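Local coordinates for protein beta-galactosidase (Bacteroides thetaiotaomicron, PDB 5MUI) that probably hydrolyses an arabinofuranose linkage in the plant pectin rhamnogalacturonan II, whose sugars it binds in a glycan pocket, at residues Gln198-Leu203 with Met224-Gly229. Residues are numbered along the deposited sequence; the frame is centred on the assembly and turned at random.
With 8PK (4-O-[(1R)-1-hydroxyethyl]-2-O-methyl-alpha-L-fucopyranose), chain B; FUB (beta-L-arabinofuranose), chain C.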
loop_
_atom_site.group_PDB
_atom_site.type_symbol
_atom_site.label_atom_id
_atom_site.label_comp_id
_atom_site.label_asym_id
_atom_site.label_seq_id
_atom_site.Cartn_x
_atom_site.Cartn_y
_atom_site.Cartn_z
ATOM N N GLN A 198 -0.007 -19.173 -8.987
ATOM C CA GLN A 198 -0.404 -20.075 -7.894
ATOM C C GLN A 198 -1.874 -19.863 -7.483
ATOM O O GLN A 198 -2.482 -18.863 -7.871
ATOM C CB GLN A 198 0.538 -19.854 -6.697
ATOM C CG GLN A 198 1.989 -20.196 -6.989
ATOM C CD GLN A 198 2.986 -19.605 -5.980
ATOM O OE1 GLN A 198 2.821 -18.485 -5.508
ATOM N NE2 GLN A 198 4.057 -20.351 -5.689
ATOM N N TRP A 199 -2.451 -20.798 -6.719
ATOM C CA TRP A 199 -3.884 -20.755 -6.379
ATOM C C TRP A 199 -4.381 -19.442 -5.715
ATOM O O TRP A 199 -5.500 -18.991 -5.996
ATOM C CB TRP A 199 -4.286 -21.980 -5.507
ATOM C CG TRP A 199 -3.678 -22.029 -4.113
ATOM C CD1 TRP A 199 -2.559 -22.730 -3.714
ATOM C CD2 TRP A 199 -4.155 -21.343 -2.930
ATOM N NE1 TRP A 199 -2.316 -22.502 -2.393
ATOM C CE2 TRP A 199 -3.280 -21.670 -1.878
ATOM C CE3 TRP A 199 -5.226 -20.498 -2.670
ATOM C CZ2 TRP A 199 -3.453 -21.168 -0.559
ATOM C CZ3 TRP A 199 -5.386 -19.977 -1.357
ATOM C CH2 TRP A 199 -4.522 -20.336 -0.328
ATOM N N TRP A 200 -3.534 -18.838 -4.871
ATOM C CA TRP A 200 -3.884 -17.662 -4.055
ATOM C C TRP A 200 -3.971 -16.344 -4.890
ATOM O O TRP A 200 -4.423 -15.324 -4.369
ATOM C CB TRP A 200 -2.877 -17.499 -2.877
ATOM C CG TRP A 200 -1.497 -17.124 -3.344
ATOM C CD1 TRP A 200 -0.556 -17.946 -3.916
ATOM C CD2 TRP A 200 -0.942 -15.806 -3.366
ATOM N NE1 TRP A 200 0.544 -17.228 -4.275
ATOM C CE2 TRP A 200 0.351 -15.909 -3.951
ATOM C CE3 TRP A 200 -1.402 -14.556 -2.931
ATOM C CZ2 TRP A 200 1.193 -14.798 -4.132
ATOM C CZ3 TRP A 200 -0.558 -13.423 -3.115
ATOM C CH2 TRP A 200 0.728 -13.562 -3.699
ATOM N N GLU A 201 -3.561 -16.397 -6.174
ATOM C CA GLU A 201 -3.514 -15.219 -7.061
ATOM C C GLU A 201 -4.294 -15.392 -8.389
ATOM O O GLU A 201 -4.126 -14.592 -9.314
ATOM C CB GLU A 201 -2.058 -14.839 -7.320
ATOM C CG GLU A 201 -1.263 -15.917 -8.036
ATOM C CD GLU A 201 0.119 -15.506 -8.463
ATOM O OE1 GLU A 201 0.377 -14.294 -8.744
ATOM O OE2 GLU A 201 0.959 -16.445 -8.554
ATOM N N LYS A 202 -5.171 -16.396 -8.477
ATOM C CA LYS A 202 -5.789 -16.715 -9.758
ATOM C C LYS A 202 -6.890 -15.744 -10.163
ATOM O O LYS A 202 -7.143 -15.648 -11.331
ATOM C CB LYS A 202 -6.325 -18.161 -9.803
ATOM C CG LYS A 202 -5.268 -19.251 -9.874
ATOM C CD LYS A 202 -4.686 -19.393 -11.275
ATOM C CE LYS A 202 -3.521 -20.368 -11.324
ATOM N NZ LYS A 202 -3.926 -21.787 -11.521
ATOM N N LEU A 203 -7.539 -15.047 -9.221
ATOM C CA LEU A 203 -8.662 -14.148 -9.561
ATOM C C LEU A 203 -8.224 -12.745 -10.028
ATOM O O LEU A 203 -8.772 -12.194 -10.983
ATOM C CB LEU A 203 -9.612 -14.007 -8.363
ATOM C CG LEU A 203 -10.253 -15.315 -7.898
ATOM C CD1 LEU A 203 -10.913 -15.125 -6.553
ATOM C CD2 LEU A 203 -11.247 -15.816 -8.939
ATOM N N MET A 224 9.652 -8.985 -3.794
ATOM C CA MET A 224 8.312 -8.374 -3.862
ATOM C C MET A 224 7.335 -9.032 -2.878
ATOM O O MET A 224 7.203 -10.256 -2.880
ATOM C CB MET A 224 7.742 -8.485 -5.288
ATOM C CG MET A 224 6.362 -7.826 -5.519
ATOM S SD MET A 224 5.615 -8.371 -7.107
ATOM C CE MET A 224 6.708 -7.547 -8.266
ATOM N N PHE A 225 6.670 -8.209 -2.056
ATOM C CA PHE A 225 5.494 -8.597 -1.295
ATOM C C PHE A 225 4.274 -8.056 -2.010
ATOM O O PHE A 225 4.230 -6.847 -2.371
ATOM C CB PHE A 225 5.545 -8.043 0.147
ATOM C CG PHE A 225 6.360 -8.888 1.075
ATOM C CD1 PHE A 225 7.751 -8.855 1.026
ATOM C CD2 PHE A 225 5.735 -9.780 1.946
ATOM C CE1 PHE A 225 8.502 -9.666 1.876
ATOM C CE2 PHE A 225 6.475 -10.577 2.821
ATOM C CZ PHE A 225 7.867 -10.519 2.773
ATOM N N TYR A 226 3.294 -8.923 -2.265
ATOM C CA TYR A 226 2.055 -8.484 -2.955
ATOM C C TYR A 226 0.849 -9.242 -2.478
ATOM O O TYR A 226 0.987 -10.369 -1.985
ATOM C CB TYR A 226 2.152 -8.570 -4.496
ATOM C CG TYR A 226 2.271 -9.954 -5.144
ATOM C CD1 TYR A 226 3.426 -10.733 -4.985
ATOM C CD2 TYR A 226 1.256 -10.443 -5.993
ATOM C CE1 TYR A 226 3.563 -11.972 -5.640
ATOM C CE2 TYR A 226 1.381 -11.659 -6.662
ATOM C CZ TYR A 226 2.528 -12.439 -6.482
ATOM O OH TYR A 226 2.649 -13.665 -7.143
ATOM N N ASN A 227 -0.328 -8.616 -2.549
ATOM C CA ASN A 227 -1.561 -9.350 -2.184
ATOM C C ASN A 227 -2.390 -9.605 -3.425
ATOM O O ASN A 227 -2.234 -8.903 -4.418
ATOM C CB ASN A 227 -2.338 -8.692 -1.015
ATOM C CG ASN A 227 -2.819 -7.271 -1.321
ATOM O OD1 ASN A 227 -2.007 -6.348 -1.444
ATOM N ND2 ASN A 227 -4.143 -7.078 -1.340
ATOM N N ALA A 228 -3.230 -10.637 -3.363
ATOM C CA ALA A 228 -4.009 -11.103 -4.494
ATOM C C ALA A 228 -5.202 -11.884 -4.006
ATOM O O ALA A 228 -5.243 -12.270 -2.834
ATOM C CB ALA A 228 -3.139 -11.986 -5.380
ATOM N N GLY A 229 -6.144 -12.126 -4.924
ATOM C CA GLY A 229 -7.388 -12.868 -4.638
ATOM C C GLY A 229 -7.413 -14.276 -5.253
ATOM O O GLY A 229 -6.894 -14.494 -6.370
HETATM O O9 8PK B . -13.993 -10.836 -10.467
HETATM C C8 8PK B . -12.808 -10.656 -9.701
HETATM C C10 8PK B . -11.682 -10.194 -10.625
HETATM O O4 8PK B . -13.043 -9.711 -8.644
HETATM C C4 8PK B . -14.077 -10.065 -7.696
HETATM C C5 8PK B . -14.736 -8.778 -7.199
HETATM C C6 8PK B . -15.123 -7.890 -8.378
HETATM O O5 8PK B . -13.866 -8.015 -6.338
HETATM C C3 8PK B . -13.522 -10.867 -6.517
HETATM O O3 8PK B . -12.882 -12.065 -6.967
HETATM C C2 8PK B . -12.546 -9.995 -5.720
HETATM O O2 8PK B . -11.966 -10.735 -4.612
HETATM C C7 8PK B . -10.656 -11.265 -4.862
HETATM C C1 8PK B . -13.283 -8.723 -5.244
HETATM O O5 FUB C . -5.017 -0.725 -1.621
HETATM C C5 FUB C . -5.277 -1.176 -2.969
HETATM C C4 FUB C . -6.049 -2.496 -3.109
HETATM O O4 FUB C . -7.461 -2.278 -3.307
HETATM C C3 FUB C . -5.963 -3.480 -1.965
HETATM O O3 FUB C . -4.746 -4.246 -2.004
HETATM C C2 FUB C . -7.222 -4.325 -2.194
HETATM O O2 FUB C . -7.682 -5.011 -1.019
HETATM C C1 FUB C . -8.252 -3.353 -2.782
HETATM O O HOH W 1 -5.618 -15.082 -1.906
#
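Trp200 and Tyr226 meet where the loop before strand 204-212 covers strand 222-231, the second strand of one four-stranded antiparallel blade in a five-bladed beta-propeller. Trp200 brings CH2, a corner of its six-membered ring, over one face of the phenol, 3.5 Å from Tyr226 CZ; the ring planes stand 53° apart. Trp200 NE1 donates to Gln198 OE1 at 2.9 Å, the oxygen lying in the indole plane, which helps fix the ring's rotation, while Ala228 CB sits 3.7 Å from Trp200 CZ3. With CG set between its backbone N and carbonyl carbon (chi1 66°), Tyr226 turns a ring face to Trp200, and Tyr226 OH donates to Glu201 OE1 (2.8 Å) from above the carboxylate plane. The other oxygen, Glu201 OE2, takes the backbone N-H of Gln198 and a salt bridge from Arg255, so this buried carboxylate is held through both oxygens. A phenylalanine at Tyr226 would probably keep the ring packing but leave Glu201 OE1 without this donor. On the strand's glycan side, Asn227 ND2 donates to O3 of the bound arabinofuranose, and Gly229 CA approaches the methyl C7 of the methylated fucose. Leu203, whose CD1 also reaches that sugar, closes the loop on the strand: Leu203 N donates to Gly229 O at 3.0 Å, from above the carbonyl plane.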